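Local coordinates for protein sialidase B (Streptococcus pneumoniae serotype 4, PDB 4XJW) that cleaves alpha-linked terminal sialic acid from oligosaccharides, glycoproteins and glycolipids, as an intramolecular trans-sialidase of glycosyl hydrolase family 33, at residues A[499-504]-A[517-522]; A[494-499]-A[538-543]; A[450-455]-A[468-473]; A[546-551]-A[572-577]. The protein carries 1 engineered substitution. All blocks are in the same frame, centred on the assembly; numbering follows the deposited sequence.

The four contacts lie on neighbouring blades of the catalytic beta-propeller. Contact 1 holds the predicted active-site residue E503 and the probable substrate-binding R519; its centre is about 8 Å from that of contact 2, 10 Å from contact 3 and 11 Å from contact 4. Contact 2 shares N499 with it and packs F497 against T520 to T522. In contact 3, Y471 brings its side chain about 4 Å from that of E503, while in contact 4 the carbonyl of Y551 takes a probable hydrogen bond from R519 NE. Contacts 3 and 4 do not touch. Bound OPX lies about 11 Å from the side chains of F517, F468 and L572.

Contact 1: A[499-504]-A[517-522]; sequences NATAEA and FFRTTT
Between E503 and R519 the polar contact is double, one bond from the backbone and one from the side chains. R519 N donates to E503 O at 3.0 Å, close to straight at 167°. At the far end of the side chain, R519 NH1 forms a salt bridge with E503 OE2 at 2.8 Å; OE2 lies nearly in the guanidinium plane, but the nitrogen approaches it from above the carboxylate plane, the two planes being 64° apart. The second carboxylate oxygen, OE1, bonds to Y615 OH, the likely nucleophile. R519 CG stands anti to the backbone N (chi1 171°), and the chain runs extended to NE, which bonds to Y551 O.

T501 packs along the arginine: its CB lies over the centre of one guanidinium face, 3.8 Å above the plane, and its O approaches R519 CD at 3.1 Å. Where strands 504-510 and 513-518 begin to pair, A504 and F518 form an antiparallel non-hydrogen-bonded pair, with A504 CB 3.6 Å from F518 CB. The buried R519 O receives a CA-H...O contact from A502 CA at 3.4 Å.

R581 places a second guanidinium close to R519, consistent with the arginine cluster that holds the sialic acid carboxylate in this family. With R519 NH1 on OE2 and Y615 OH on OE1, both carboxylate oxygens of E503 are engaged, which probably fixes its rotation beside the likely nucleophile.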
loop_
_atom_site.group_PDB
_atom_site.type_symbol
_atom_site.label_atom_id
_atom_site.label_comp_id
_atom_site.label_asym_id
_atom_site.label_seq_id
_atom_site.Cartn_x
_atom_site.Cartn_y
_atom_site.Cartn_z
ATOM N N ASN A 499 2.352 21.070 11.605
ATOM C CA ASN A 499 1.401 20.031 11.212
ATOM C C ASN A 499 1.732 19.215 9.958
ATOM O O ASN A 499 0.859 18.557 9.401
ATOM C CB ASN A 499 -0.005 20.623 11.082
ATOM C CG ASN A 499 -0.937 20.136 12.166
ATOM O OD1 ASN A 499 -1.272 18.951 12.221
ATOM N ND2 ASN A 499 -1.368 21.048 13.035
ATOM N N ALA A 500 2.985 19.247 9.520
ATOM C CA ALA A 500 3.378 18.500 8.333
ATOM C C ALA A 500 3.348 16.991 8.584
ATOM O O ALA A 500 3.553 16.532 9.706
ATOM C CB ALA A 500 4.758 18.933 7.872
ATOM N N THR A 501 3.063 16.227 7.536
ATOM C CA THR A 501 3.269 14.780 7.574
ATOM C C THR A 501 4.740 14.530 7.242
ATOM O O THR A 501 5.080 14.195 6.112
ATOM C CB THR A 501 2.339 14.081 6.558
ATOM O OG1 THR A 501 0.990 14.506 6.796
ATOM C CG2 THR A 501 2.388 12.576 6.705
ATOM N N ALA A 502 5.609 14.706 8.240
ATOM C CA ALA A 502 7.057 14.713 8.029
ATOM C C ALA A 502 7.659 13.324 8.148
ATOM O O ALA A 502 8.479 13.059 9.032
ATOM C CB ALA A 502 7.728 15.656 9.003
ATOM N N GLU A 503 7.243 12.445 7.243
ATOM C CA GLU A 503 7.736 11.077 7.213
ATOM C C GLU A 503 9.219 11.072 6.864
ATOM O O GLU A 503 9.620 11.585 5.820
ATOM C CB GLU A 503 6.930 10.268 6.201
ATOM C CG GLU A 503 5.512 9.959 6.674
ATOM C CD GLU A 503 4.527 9.742 5.541
ATOM O OE1 GLU A 503 3.435 9.200 5.820
ATOM O OE2 GLU A 503 4.831 10.119 4.385
ATOM N N ALA A 504 10.023 10.440 7.719
ATOM C CA ALA A 504 11.477 10.563 7.663
ATOM C C ALA A 504 12.109 9.186 7.635
ATOM O O ALA A 504 11.635 8.280 8.316
ATOM C CB ALA A 504 11.973 11.319 8.868
ATOM N N PHE A 517 16.327 11.889 5.681
ATOM C CA PHE A 517 15.599 12.506 4.573
ATOM C C PHE A 517 14.123 12.496 4.912
ATOM O O PHE A 517 13.595 11.484 5.377
ATOM C CB PHE A 517 15.847 11.742 3.268
ATOM C CG PHE A 517 17.299 11.666 2.886
ATOM C CD1 PHE A 517 17.910 12.709 2.198
ATOM C CD2 PHE A 517 18.057 10.567 3.237
ATOM C CE1 PHE A 517 19.240 12.644 1.846
ATOM C CE2 PHE A 517 19.401 10.496 2.894
ATOM C CZ PHE A 517 19.995 11.535 2.204
ATOM N N PHE A 518 13.439 13.618 4.706
ATOM C CA PHE A 518 12.027 13.658 5.071
ATOM C C PHE A 518 11.121 14.488 4.181
ATOM O O PHE A 518 11.548 15.424 3.512
ATOM C CB PHE A 518 11.823 14.012 6.556
ATOM C CG PHE A 518 12.289 15.401 6.944
ATOM C CD1 PHE A 518 13.637 15.675 7.106
ATOM C CD2 PHE A 518 11.363 16.411 7.171
ATOM C CE1 PHE A 518 14.064 16.946 7.484
ATOM C CE2 PHE A 518 11.775 17.672 7.556
ATOM C CZ PHE A 518 13.132 17.940 7.711
ATOM N N ARG A 519 9.862 14.082 4.183
ATOM C CA ARG A 519 8.793 14.714 3.431
ATOM C C ARG A 519 8.435 16.057 4.060
ATOM O O ARG A 519 8.451 16.191 5.287
ATOM C CB ARG A 519 7.591 13.759 3.474
ATOM C CG ARG A 519 6.289 14.295 2.925
ATOM C CD ARG A 519 5.212 13.235 3.120
ATOM N NE ARG A 519 3.885 13.773 2.854
ATOM C CZ ARG A 519 2.767 13.068 2.952
ATOM N NH1 ARG A 519 2.822 11.792 3.303
ATOM N NH2 ARG A 519 1.599 13.640 2.690
ATOM N N THR A 520 8.103 17.041 3.216
ATOM C CA THR A 520 7.724 18.383 3.670
ATOM C C THR A 520 6.484 18.890 2.939
ATOM O O THR A 520 5.821 18.152 2.210
ATOM C CB THR A 520 8.839 19.431 3.454
ATOM O OG1 THR A 520 8.984 19.719 2.056
ATOM C CG2 THR A 520 10.165 18.947 4.025
ATOM N N THR A 521 6.203 20.182 3.108
ATOM C CA THR A 521 5.065 20.824 2.454
ATOM C C THR A 521 5.543 21.805 1.388
ATOM O O THR A 521 4.753 22.572 0.840
ATOM C CB THR A 521 4.190 21.566 3.473
ATOM O OG1 THR A 521 5.012 22.415 4.284
ATOM C CG2 THR A 521 3.435 20.586 4.357
ATOM N N THR A 522 6.839 21.772 1.100
ATOM C CA THR A 522 7.487 22.745 0.216
ATOM C C THR A 522 7.652 22.280 -1.228
ATOM O O THR A 522 8.092 23.055 -2.075
ATOM C CB THR A 522 8.902 23.111 0.724
ATOM O OG1 THR A 522 9.802 22.023 0.472
ATOM C CG2 THR A 522 8.888 23.417 2.204
#

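Contact 2: A[494-499]-A[538-543]; sequences SIPFKN and SKVSYI
P496 and F497 make a small apolar contact with V540 and Y542, packing the loop after strand 489-494 against segment 538-543, at the outermost strand, 541-542, of the following propeller blade. V540 is central. Its CG2, placed anti to the carbonyl carbon, meets P496 CD tip to tip at 3.7 Å and also comes within 4.2 Å of I495 CG2.

Farther along, the two aromatic side chains likewise reach toward each other by their tips. F497 CZ lies 3.3 Å from Y542 OH and 4.0 Å from Y542 CE1, at the edge of the tyrosine ring and in its plane, so the rings meet rim to rim and are not stacked. P496 CG stands 4.0 Å from the same hydroxyl. F497 also packs on T520, T521 and T522, linking this contact to segment 517-522.

The polar link is indirect: a water donates to S538 O at 2.8 Å and, weakly, to S494 O. S538 belongs to the fourth BNR repeat, and its OG bonds to K539 O and to T529 N.

A connection leaving the outer strand of one four-stranded blade and packing against the next, on its way to the inner strand 504-510, is characteristic of the sialidase beta-propeller.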
loop_
_atom_site.group_PDB
_atom_site.type_symbol
_atom_site.label_atom_id
_atom_site.label_comp_id
_atom_site.label_asym_id
_atom_site.label_seq_id
_atom_site.Cartn_x
_atom_site.Cartn_y
_atom_site.Cartn_z
ATOM N N SER A 494 13.717 20.226 15.765
ATOM C CA SER A 494 12.730 21.166 15.238
ATOM C C SER A 494 12.763 21.212 13.721
ATOM O O SER A 494 13.830 21.125 13.120
ATOM C CB SER A 494 13.005 22.563 15.791
ATOM O OG SER A 494 12.343 22.747 17.022
ATOM N N ILE A 495 11.593 21.349 13.105
ATOM C CA ILE A 495 11.510 21.501 11.660
ATOM C C ILE A 495 10.654 22.717 11.315
ATOM O O ILE A 495 9.679 23.016 12.016
ATOM C CB ILE A 495 10.995 20.201 10.957
ATOM C CG1 ILE A 495 9.599 19.818 11.459
ATOM C CG2 ILE A 495 11.975 19.051 11.158
ATOM C CD1 ILE A 495 9.062 18.524 10.838
ATOM N N PRO A 496 11.014 23.429 10.234
ATOM C CA PRO A 496 10.328 24.692 9.904
ATOM C C PRO A 496 8.880 24.484 9.446
ATOM O O PRO A 496 8.431 25.164 8.520
ATOM C CB PRO A 496 11.166 25.253 8.743
ATOM C CG PRO A 496 12.467 24.483 8.762
ATOM C CD PRO A 496 12.119 23.137 9.304
ATOM N N PHE A 497 8.157 23.580 10.103
ATOM C CA PHE A 497 6.842 23.156 9.642
ATOM C C PHE A 497 5.854 22.970 10.774
ATOM O O PHE A 497 6.174 22.373 11.803
ATOM C CB PHE A 497 6.952 21.839 8.860
ATOM C CG PHE A 497 7.870 21.920 7.681
ATOM C CD1 PHE A 497 7.497 22.634 6.554
ATOM C CD2 PHE A 497 9.113 21.297 7.704
ATOM C CE1 PHE A 497 8.339 22.727 5.470
ATOM C CE2 PHE A 497 9.967 21.384 6.616
ATOM C CZ PHE A 497 9.579 22.108 5.499
ATOM N N LYS A 498 4.649 23.492 10.579
ATOM C CA LYS A 498 3.540 23.163 11.453
ATOM C C LYS A 498 2.683 22.083 10.813
ATOM O O LYS A 498 2.350 22.156 9.627
ATOM C CB LYS A 498 2.685 24.396 11.736
ATOM C CG LYS A 498 3.196 25.239 12.878
ATOM C CD LYS A 498 2.271 26.417 13.117
ATOM C CE LYS A 498 2.843 27.375 14.149
ATOM N NZ LYS A 498 2.062 28.642 14.197
ATOM N N ASN A 499 2.352 21.070 11.605
ATOM C CA ASN A 499 1.401 20.031 11.212
ATOM C C ASN A 499 1.732 19.215 9.958
ATOM O O ASN A 499 0.859 18.557 9.401
ATOM C CB ASN A 499 -0.005 20.623 11.082
ATOM C CG ASN A 499 -0.937 20.136 12.166
ATOM O OD1 ASN A 499 -1.272 18.951 12.221
ATOM N ND2 ASN A 499 -1.368 21.048 13.035
ATOM N N SER A 538 21.172 18.716 13.224
ATOM C CA SER A 538 21.492 19.966 12.543
ATOM C C SER A 538 20.250 20.722 12.084
ATOM O O SER A 538 19.118 20.222 12.167
ATOM C CB SER A 538 22.328 19.664 11.313
ATOM O OG SER A 538 21.503 19.103 10.303
ATOM N N LYS A 539 20.459 21.933 11.576
ATOM C CA LYS A 539 19.392 22.624 10.883
ATOM C C LYS A 539 18.978 21.845 9.633
ATOM O O LYS A 539 19.660 20.897 9.203
ATOM C CB LYS A 539 19.803 24.052 10.508
ATOM C CG LYS A 539 20.281 24.894 11.674
ATOM C CD LYS A 539 19.283 24.898 12.822
ATOM C CE LYS A 539 19.293 26.246 13.519
ATOM N NZ LYS A 539 20.684 26.780 13.578
ATOM N N VAL A 540 17.859 22.261 9.059
ATOM C CA VAL A 540 17.258 21.600 7.909
ATOM C C VAL A 540 17.760 22.189 6.598
ATOM O O VAL A 540 17.860 23.412 6.454
ATOM C CB VAL A 540 15.730 21.708 7.974
ATOM C CG1 VAL A 540 15.068 21.174 6.720
ATOM C CG2 VAL A 540 15.199 21.018 9.227
ATOM N N SER A 541 18.104 21.315 5.659
ATOM C CA SER A 541 18.423 21.702 4.289
ATOM C C SER A 541 17.465 20.999 3.336
ATOM O O SER A 541 16.679 20.147 3.759
ATOM C CB SER A 541 19.858 21.316 3.946
ATOM O OG SER A 541 20.770 22.062 4.721
ATOM N N TYR A 542 17.535 21.349 2.055
ATOM C CA TYR A 542 16.662 20.769 1.048
ATOM C C TYR A 542 17.434 20.256 -0.146
ATOM O O TYR A 542 18.489 20.774 -0.490
ATOM C CB TYR A 542 15.599 21.781 0.595
ATOM C CG TYR A 542 14.744 22.276 1.730
ATOM C CD1 TYR A 542 13.572 21.615 2.082
ATOM C CD2 TYR A 542 15.113 23.400 2.460
ATOM C CE1 TYR A 542 12.793 22.061 3.129
ATOM C CE2 TYR A 542 14.341 23.852 3.507
ATOM C CZ TYR A 542 13.179 23.182 3.833
ATOM O OH TYR A 542 12.407 23.631 4.876
ATOM N N ILE A 543 16.901 19.211 -0.767
ATOM C CA ILE A 543 17.448 18.692 -2.000
ATOM C C ILE A 543 16.834 19.475 -3.155
ATOM O O ILE A 543 15.616 19.506 -3.306
ATOM C CB ILE A 543 17.128 17.180 -2.126
ATOM C CG1 ILE A 543 17.767 16.417 -0.965
ATOM C CG2 ILE A 543 17.551 16.623 -3.486
ATOM C CD1 ILE A 543 17.362 14.953 -0.899
HETATM O O HOH W 1 16.927 19.917 13.897
#

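Contact 3: A[450-455]-A[468-473]; sequences TYLCPG and FATYTS
Y451 and Y471 form the tight part of this contact, where strands 451-459 and 466-472 pair antiparallel. They are a hydrogen-bonded pair: Y451 N donates to Y471 O at 2.8 Å, nearly straight at 172°, and Y471 N to Y451 O at 2.9 Å. On the same face of the sheet the side chains run across each other at about a right angle. With CG between the backbone N and the carbonyl carbon (chi1 62°), the Y471 ring is laid over Y451. Y451 CB rests on the ring face in a CH-pi contact, 3.7 Å from the centroid and displaced toward the rim, and Y451 CD2 lies 3.4 Å from Y471 CE1. C453 SG meets the edge of this ring in its plane, a cysteine sulfur-aromatic contact, with CD2 at 3.8 Å.

The two strands form a beta hairpin within a propeller blade, and the Y471 side chain reaches toward the probable catalytic centre, packing on T501 and E503.

Contacts are longer on the face of the non-hydrogen-bonded pair L452 and T470, which S291, L479 and I421 cover. L452 CD1 approaches T470 CG2 no closer than 4.0 Å, and the hydroxyls of T450 and T470 share just a weak bond, T470 OG1 being also bonded to T477 O. Farther along, C453 N still bonds to A469 O, while a water donates to that same oxygen and to C453 O. At the opposite end the partly exposed Y451 carries its hydroxyl to N448.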
loop_
_atom_site.group_PDB
_atom_site.type_symbol
_atom_site.label_atom_id
_atom_site.label_comp_id
_atom_site.label_asym_id
_atom_site.label_seq_id
_atom_site.Cartn_x
_atom_site.Cartn_y
_atom_site.Cartn_z
ATOM N N THR A 450 3.388 10.652 19.110
ATOM C CA THR A 450 3.979 11.065 17.850
ATOM C C THR A 450 3.591 10.001 16.828
ATOM O O THR A 450 3.075 8.943 17.198
ATOM C CB THR A 450 5.503 11.181 17.940
ATOM O OG1 THR A 450 6.071 9.923 18.338
ATOM C CG2 THR A 450 5.902 12.264 18.957
ATOM N N TYR A 451 3.826 10.293 15.556
ATOM C CA TYR A 451 3.393 9.405 14.485
ATOM C C TYR A 451 4.605 8.689 13.913
ATOM O O TYR A 451 5.566 9.335 13.488
ATOM C CB TYR A 451 2.690 10.206 13.395
ATOM C CG TYR A 451 1.615 11.134 13.918
ATOM C CD1 TYR A 451 0.444 10.633 14.463
ATOM C CD2 TYR A 451 1.783 12.512 13.867
ATOM C CE1 TYR A 451 -0.542 11.482 14.946
ATOM C CE2 TYR A 451 0.810 13.366 14.339
ATOM C CZ TYR A 451 -0.350 12.847 14.876
ATOM O OH TYR A 451 -1.315 13.714 15.350
ATOM N N LEU A 452 4.563 7.356 13.902
ATOM C CA LEU A 452 5.713 6.587 13.455
ATOM C C LEU A 452 5.981 6.830 11.979
ATOM O O LEU A 452 5.057 6.872 11.166
ATOM C CB LEU A 452 5.482 5.106 13.708
ATOM C CG LEU A 452 6.672 4.171 13.531
ATOM C CD1 LEU A 452 7.724 4.403 14.590
ATOM C CD2 LEU A 452 6.176 2.731 13.576
ATOM N N CYS A 453 7.252 6.985 11.631
ATOM C CA CYS A 453 7.631 7.057 10.228
ATOM C C CYS A 453 7.716 5.652 9.658
ATOM O O CYS A 453 8.499 4.826 10.141
ATOM C CB CYS A 453 8.985 7.747 10.062
ATOM S SG CYS A 453 9.007 9.444 10.697
ATOM N N PRO A 454 6.909 5.356 8.629
ATOM C CA PRO A 454 6.948 3.977 8.117
ATOM C C PRO A 454 8.232 3.654 7.382
ATOM O O PRO A 454 8.850 4.523 6.759
ATOM C CB PRO A 454 5.771 3.916 7.155
ATOM C CG PRO A 454 5.473 5.343 6.778
ATOM C CD PRO A 454 5.904 6.196 7.950
ATOM N N GLY A 455 8.637 2.389 7.466
ATOM C CA GLY A 455 9.786 1.912 6.732
ATOM C C GLY A 455 10.755 1.176 7.627
ATOM O O GLY A 455 10.422 0.137 8.204
ATOM N N PHE A 468 14.238 4.900 15.952
ATOM C CA PHE A 468 13.048 4.977 15.105
ATOM C C PHE A 468 12.625 6.423 14.972
ATOM O O PHE A 468 12.404 7.097 15.977
ATOM C CB PHE A 468 11.897 4.180 15.710
ATOM C CG PHE A 468 11.995 2.695 15.485
ATOM C CD1 PHE A 468 11.532 2.130 14.302
ATOM C CD2 PHE A 468 12.534 1.874 16.461
ATOM C CE1 PHE A 468 11.613 0.772 14.086
ATOM C CE2 PHE A 468 12.612 0.498 16.265
ATOM C CZ PHE A 468 12.146 -0.048 15.072
ATOM N N ALA A 469 12.501 6.892 13.731
ATOM C CA ALA A 469 11.995 8.236 13.466
ATOM C C ALA A 469 10.484 8.299 13.641
ATOM O O ALA A 469 9.749 7.388 13.217
ATOM C CB ALA A 469 12.383 8.692 12.075
ATOM N N THR A 470 10.021 9.384 14.263
ATOM C CA THR A 470 8.596 9.699 14.325
ATOM C C THR A 470 8.470 11.194 14.066
ATOM O O THR A 470 9.473 11.912 14.095
ATOM C CB THR A 470 7.975 9.369 15.696
ATOM O OG1 THR A 470 8.368 10.370 16.653
ATOM C CG2 THR A 470 8.418 7.985 16.197
ATOM N N TYR A 471 7.258 11.663 13.794
ATOM C CA TYR A 471 7.036 13.094 13.616
ATOM C C TYR A 471 5.826 13.552 14.403
ATOM O O TYR A 471 4.968 12.753 14.789
ATOM C CB TYR A 471 6.871 13.449 12.138
ATOM C CG TYR A 471 5.681 12.795 11.483
ATOM C CD1 TYR A 471 4.440 13.432 11.453
ATOM C CD2 TYR A 471 5.795 11.557 10.868
ATOM C CE1 TYR A 471 3.347 12.835 10.848
ATOM C CE2 TYR A 471 4.714 10.957 10.267
ATOM C CZ TYR A 471 3.493 11.593 10.258
ATOM O OH TYR A 471 2.422 10.967 9.649
ATOM N N THR A 472 5.784 14.850 14.673
ATOM C CA THR A 472 4.610 15.467 15.267
ATOM C C THR A 472 4.611 16.912 14.826
ATOM O O THR A 472 5.462 17.320 14.042
ATOM C CB THR A 472 4.603 15.349 16.808
ATOM O OG1 THR A 472 3.346 15.816 17.318
ATOM C CG2 THR A 472 5.714 16.161 17.408
ATOM N N SER A 473 3.649 17.694 15.301
ATOM C CA SER A 473 3.605 19.094 14.909
ATOM C C SER A 473 4.881 19.813 15.343
ATOM O O SER A 473 5.219 19.828 16.518
ATOM C CB SER A 473 2.375 19.772 15.506
ATOM O OG SER A 473 2.425 21.171 15.293
HETATM O O HOH W 2 10.061 4.673 12.192
#

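Contact 4: A[546-551]-A[572-577]; sequences IQQTSY and LSTPNS
Around Q547 and N576 the loop 546-551 runs beside the end of strand 569-575 without forming a regular ladder: the two directions differ by 51°, and the CA atoms of this pair are 5.0 Å apart. S577 N donates to Q547 O at 2.9 Å, the bond bent to 138° and the donor above the carbonyl plane. N576 CA adds a CA-H...O contact to the same oxygen.

N576 bonds to the loop through its side chain. With its CG anti to the backbone N (chi1 -169°), OD1 accepts from Q547 N at 2.9 Å, the donor standing above the plane of the side-chain carbonyl, while ND2 is bonded to Q585 OE1 on strand 584-592, which fixes both ends of the amide. Q548 extends back to the strand, where its NE2 donates to T574 OG1 at 2.9 Å with the hydroxyl in the amide plane; that hydroxyl donates in turn to P575 O at 2.7 Å. Q548 OE1 is held by T553 N. The apolar part of the contact is I546, whose CD1 packs on L572 CD1 at 3.9 Å and CG2 on T574 CG2 at 4.0 Å.

Joining an interblade loop to a strand of the next blade, with Q548 near R519 and P575 near R581, the arrangement lies beside the probable active site of a sialidase propeller.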
loop_
_atom_site.group_PDB
_atom_site.type_symbol
_atom_site.label_atom_id
_atom_site.label_comp_id
_atom_site.label_asym_id
_atom_site.label_seq_id
_atom_site.Cartn_x
_atom_site.Cartn_y
_atom_site.Cartn_z
ATOM N N ILE A 546 14.958 17.095 -7.004
ATOM C CA ILE A 546 13.857 16.143 -6.920
ATOM C C ILE A 546 12.601 16.944 -6.634
ATOM O O ILE A 546 12.617 17.795 -5.753
ATOM C CB ILE A 546 14.063 15.112 -5.797
ATOM C CG1 ILE A 546 15.341 14.309 -6.036
ATOM C CG2 ILE A 546 12.865 14.154 -5.713
ATOM C CD1 ILE A 546 15.637 13.317 -4.947
ATOM N N GLN A 547 11.532 16.692 -7.387
ATOM C CA GLN A 547 10.255 17.372 -7.137
ATOM C C GLN A 547 9.258 16.477 -6.413
ATOM O O GLN A 547 9.123 15.296 -6.743
ATOM C CB GLN A 547 9.591 17.823 -8.443
ATOM C CG GLN A 547 10.508 18.438 -9.488
ATOM C CD GLN A 547 11.422 19.491 -8.910
ATOM O OE1 GLN A 547 11.009 20.306 -8.080
ATOM N NE2 GLN A 547 12.687 19.470 -9.333
ATOM N N GLN A 548 8.548 17.052 -5.444
ATOM C CA GLN A 548 7.351 16.430 -4.891
ATOM C C GLN A 548 6.193 17.401 -5.014
ATOM O O GLN A 548 6.387 18.557 -5.386
ATOM C CB GLN A 548 7.553 16.019 -3.431
ATOM C CG GLN A 548 8.396 14.748 -3.277
ATOM C CD GLN A 548 8.174 14.044 -1.960
ATOM O OE1 GLN A 548 7.582 14.583 -1.025
ATOM N NE2 GLN A 548 8.682 12.819 -1.874
ATOM N N THR A 549 4.992 16.925 -4.706
ATOM C CA THR A 549 3.818 17.774 -4.661
ATOM C C THR A 549 3.834 18.614 -3.399
ATOM O O THR A 549 4.625 18.387 -2.484
ATOM C CB THR A 549 2.554 16.936 -4.596
ATOM O OG1 THR A 549 2.639 16.087 -3.443
ATOM C CG2 THR A 549 2.378 16.091 -5.864
ATOM N N SER A 550 2.926 19.579 -3.340
ATOM C CA SER A 550 2.759 20.388 -2.146
ATOM C C SER A 550 2.513 19.579 -0.875
ATOM O O SER A 550 2.976 19.960 0.199
ATOM C CB SER A 550 1.633 21.408 -2.358
ATOM O OG SER A 550 0.409 20.777 -2.695
ATOM N N TYR A 551 1.802 18.459 -0.993
ATOM C CA TYR A 551 1.481 17.661 0.186
ATOM C C TYR A 551 2.577 16.630 0.496
ATOM O O TYR A 551 2.701 16.183 1.637
ATOM C CB TYR A 551 0.108 16.997 0.054
ATOM C CG TYR A 551 -0.079 16.252 -1.245
ATOM C CD1 TYR A 551 0.369 14.935 -1.394
ATOM C CD2 TYR A 551 -0.677 16.867 -2.336
ATOM C CE1 TYR A 551 0.199 14.255 -2.588
ATOM C CE2 TYR A 551 -0.846 16.194 -3.539
ATOM C CZ TYR A 551 -0.404 14.886 -3.662
ATOM O OH TYR A 551 -0.572 14.226 -4.856
ATOM N N LEU A 572 17.818 6.936 -2.894
ATOM C CA LEU A 572 16.503 7.398 -2.480
ATOM C C LEU A 572 15.431 6.825 -3.411
ATOM O O LEU A 572 15.662 6.672 -4.609
ATOM C CB LEU A 572 16.445 8.926 -2.544
ATOM C CG LEU A 572 17.388 9.786 -1.715
ATOM C CD1 LEU A 572 16.989 11.259 -1.881
ATOM C CD2 LEU A 572 17.369 9.408 -0.243
ATOM N N SER A 573 14.257 6.533 -2.859
ATOM C CA SER A 573 13.093 6.120 -3.650
ATOM C C SER A 573 11.939 7.077 -3.359
ATOM O O SER A 573 11.605 7.299 -2.196
ATOM C CB SER A 573 12.691 4.696 -3.275
ATOM O OG SER A 573 11.389 4.388 -3.713
ATOM N N THR A 574 11.325 7.615 -4.414
ATOM C CA THR A 574 10.291 8.637 -4.272
ATOM C C THR A 574 9.646 8.871 -5.618
ATOM O O THR A 574 10.287 8.670 -6.648
ATOM C CB THR A 574 10.917 9.976 -3.782
ATOM O OG1 THR A 574 9.923 11.014 -3.774
ATOM C CG2 THR A 574 12.070 10.393 -4.677
ATOM N N PRO A 575 8.377 9.319 -5.627
ATOM C CA PRO A 575 7.872 9.938 -6.853
ATOM C C PRO A 575 8.708 11.184 -7.159
ATOM O O PRO A 575 9.169 11.878 -6.242
ATOM C CB PRO A 575 6.447 10.345 -6.470
ATOM C CG PRO A 575 6.491 10.507 -4.968
ATOM C CD PRO A 575 7.390 9.367 -4.538
ATOM N N ASN A 576 8.909 11.467 -8.434
ATOM C CA ASN A 576 9.554 12.725 -8.816
ATOM C C ASN A 576 8.591 13.473 -9.704
ATOM O O ASN A 576 8.613 13.323 -10.931
ATOM C CB ASN A 576 10.870 12.457 -9.551
ATOM C CG ASN A 576 11.710 13.712 -9.728
ATOM O OD1 ASN A 576 11.228 14.831 -9.557
ATOM N ND2 ASN A 576 12.977 13.528 -10.079
ATOM N N SER A 577 7.719 14.247 -9.068
ATOM C CA SER A 577 6.624 14.927 -9.766
ATOM C C SER A 577 6.107 16.057 -8.901
ATOM O O SER A 577 5.966 15.893 -7.692
ATOM C CB SER A 577 5.476 13.944 -10.053
ATOM O OG SER A 577 4.332 14.633 -10.557
#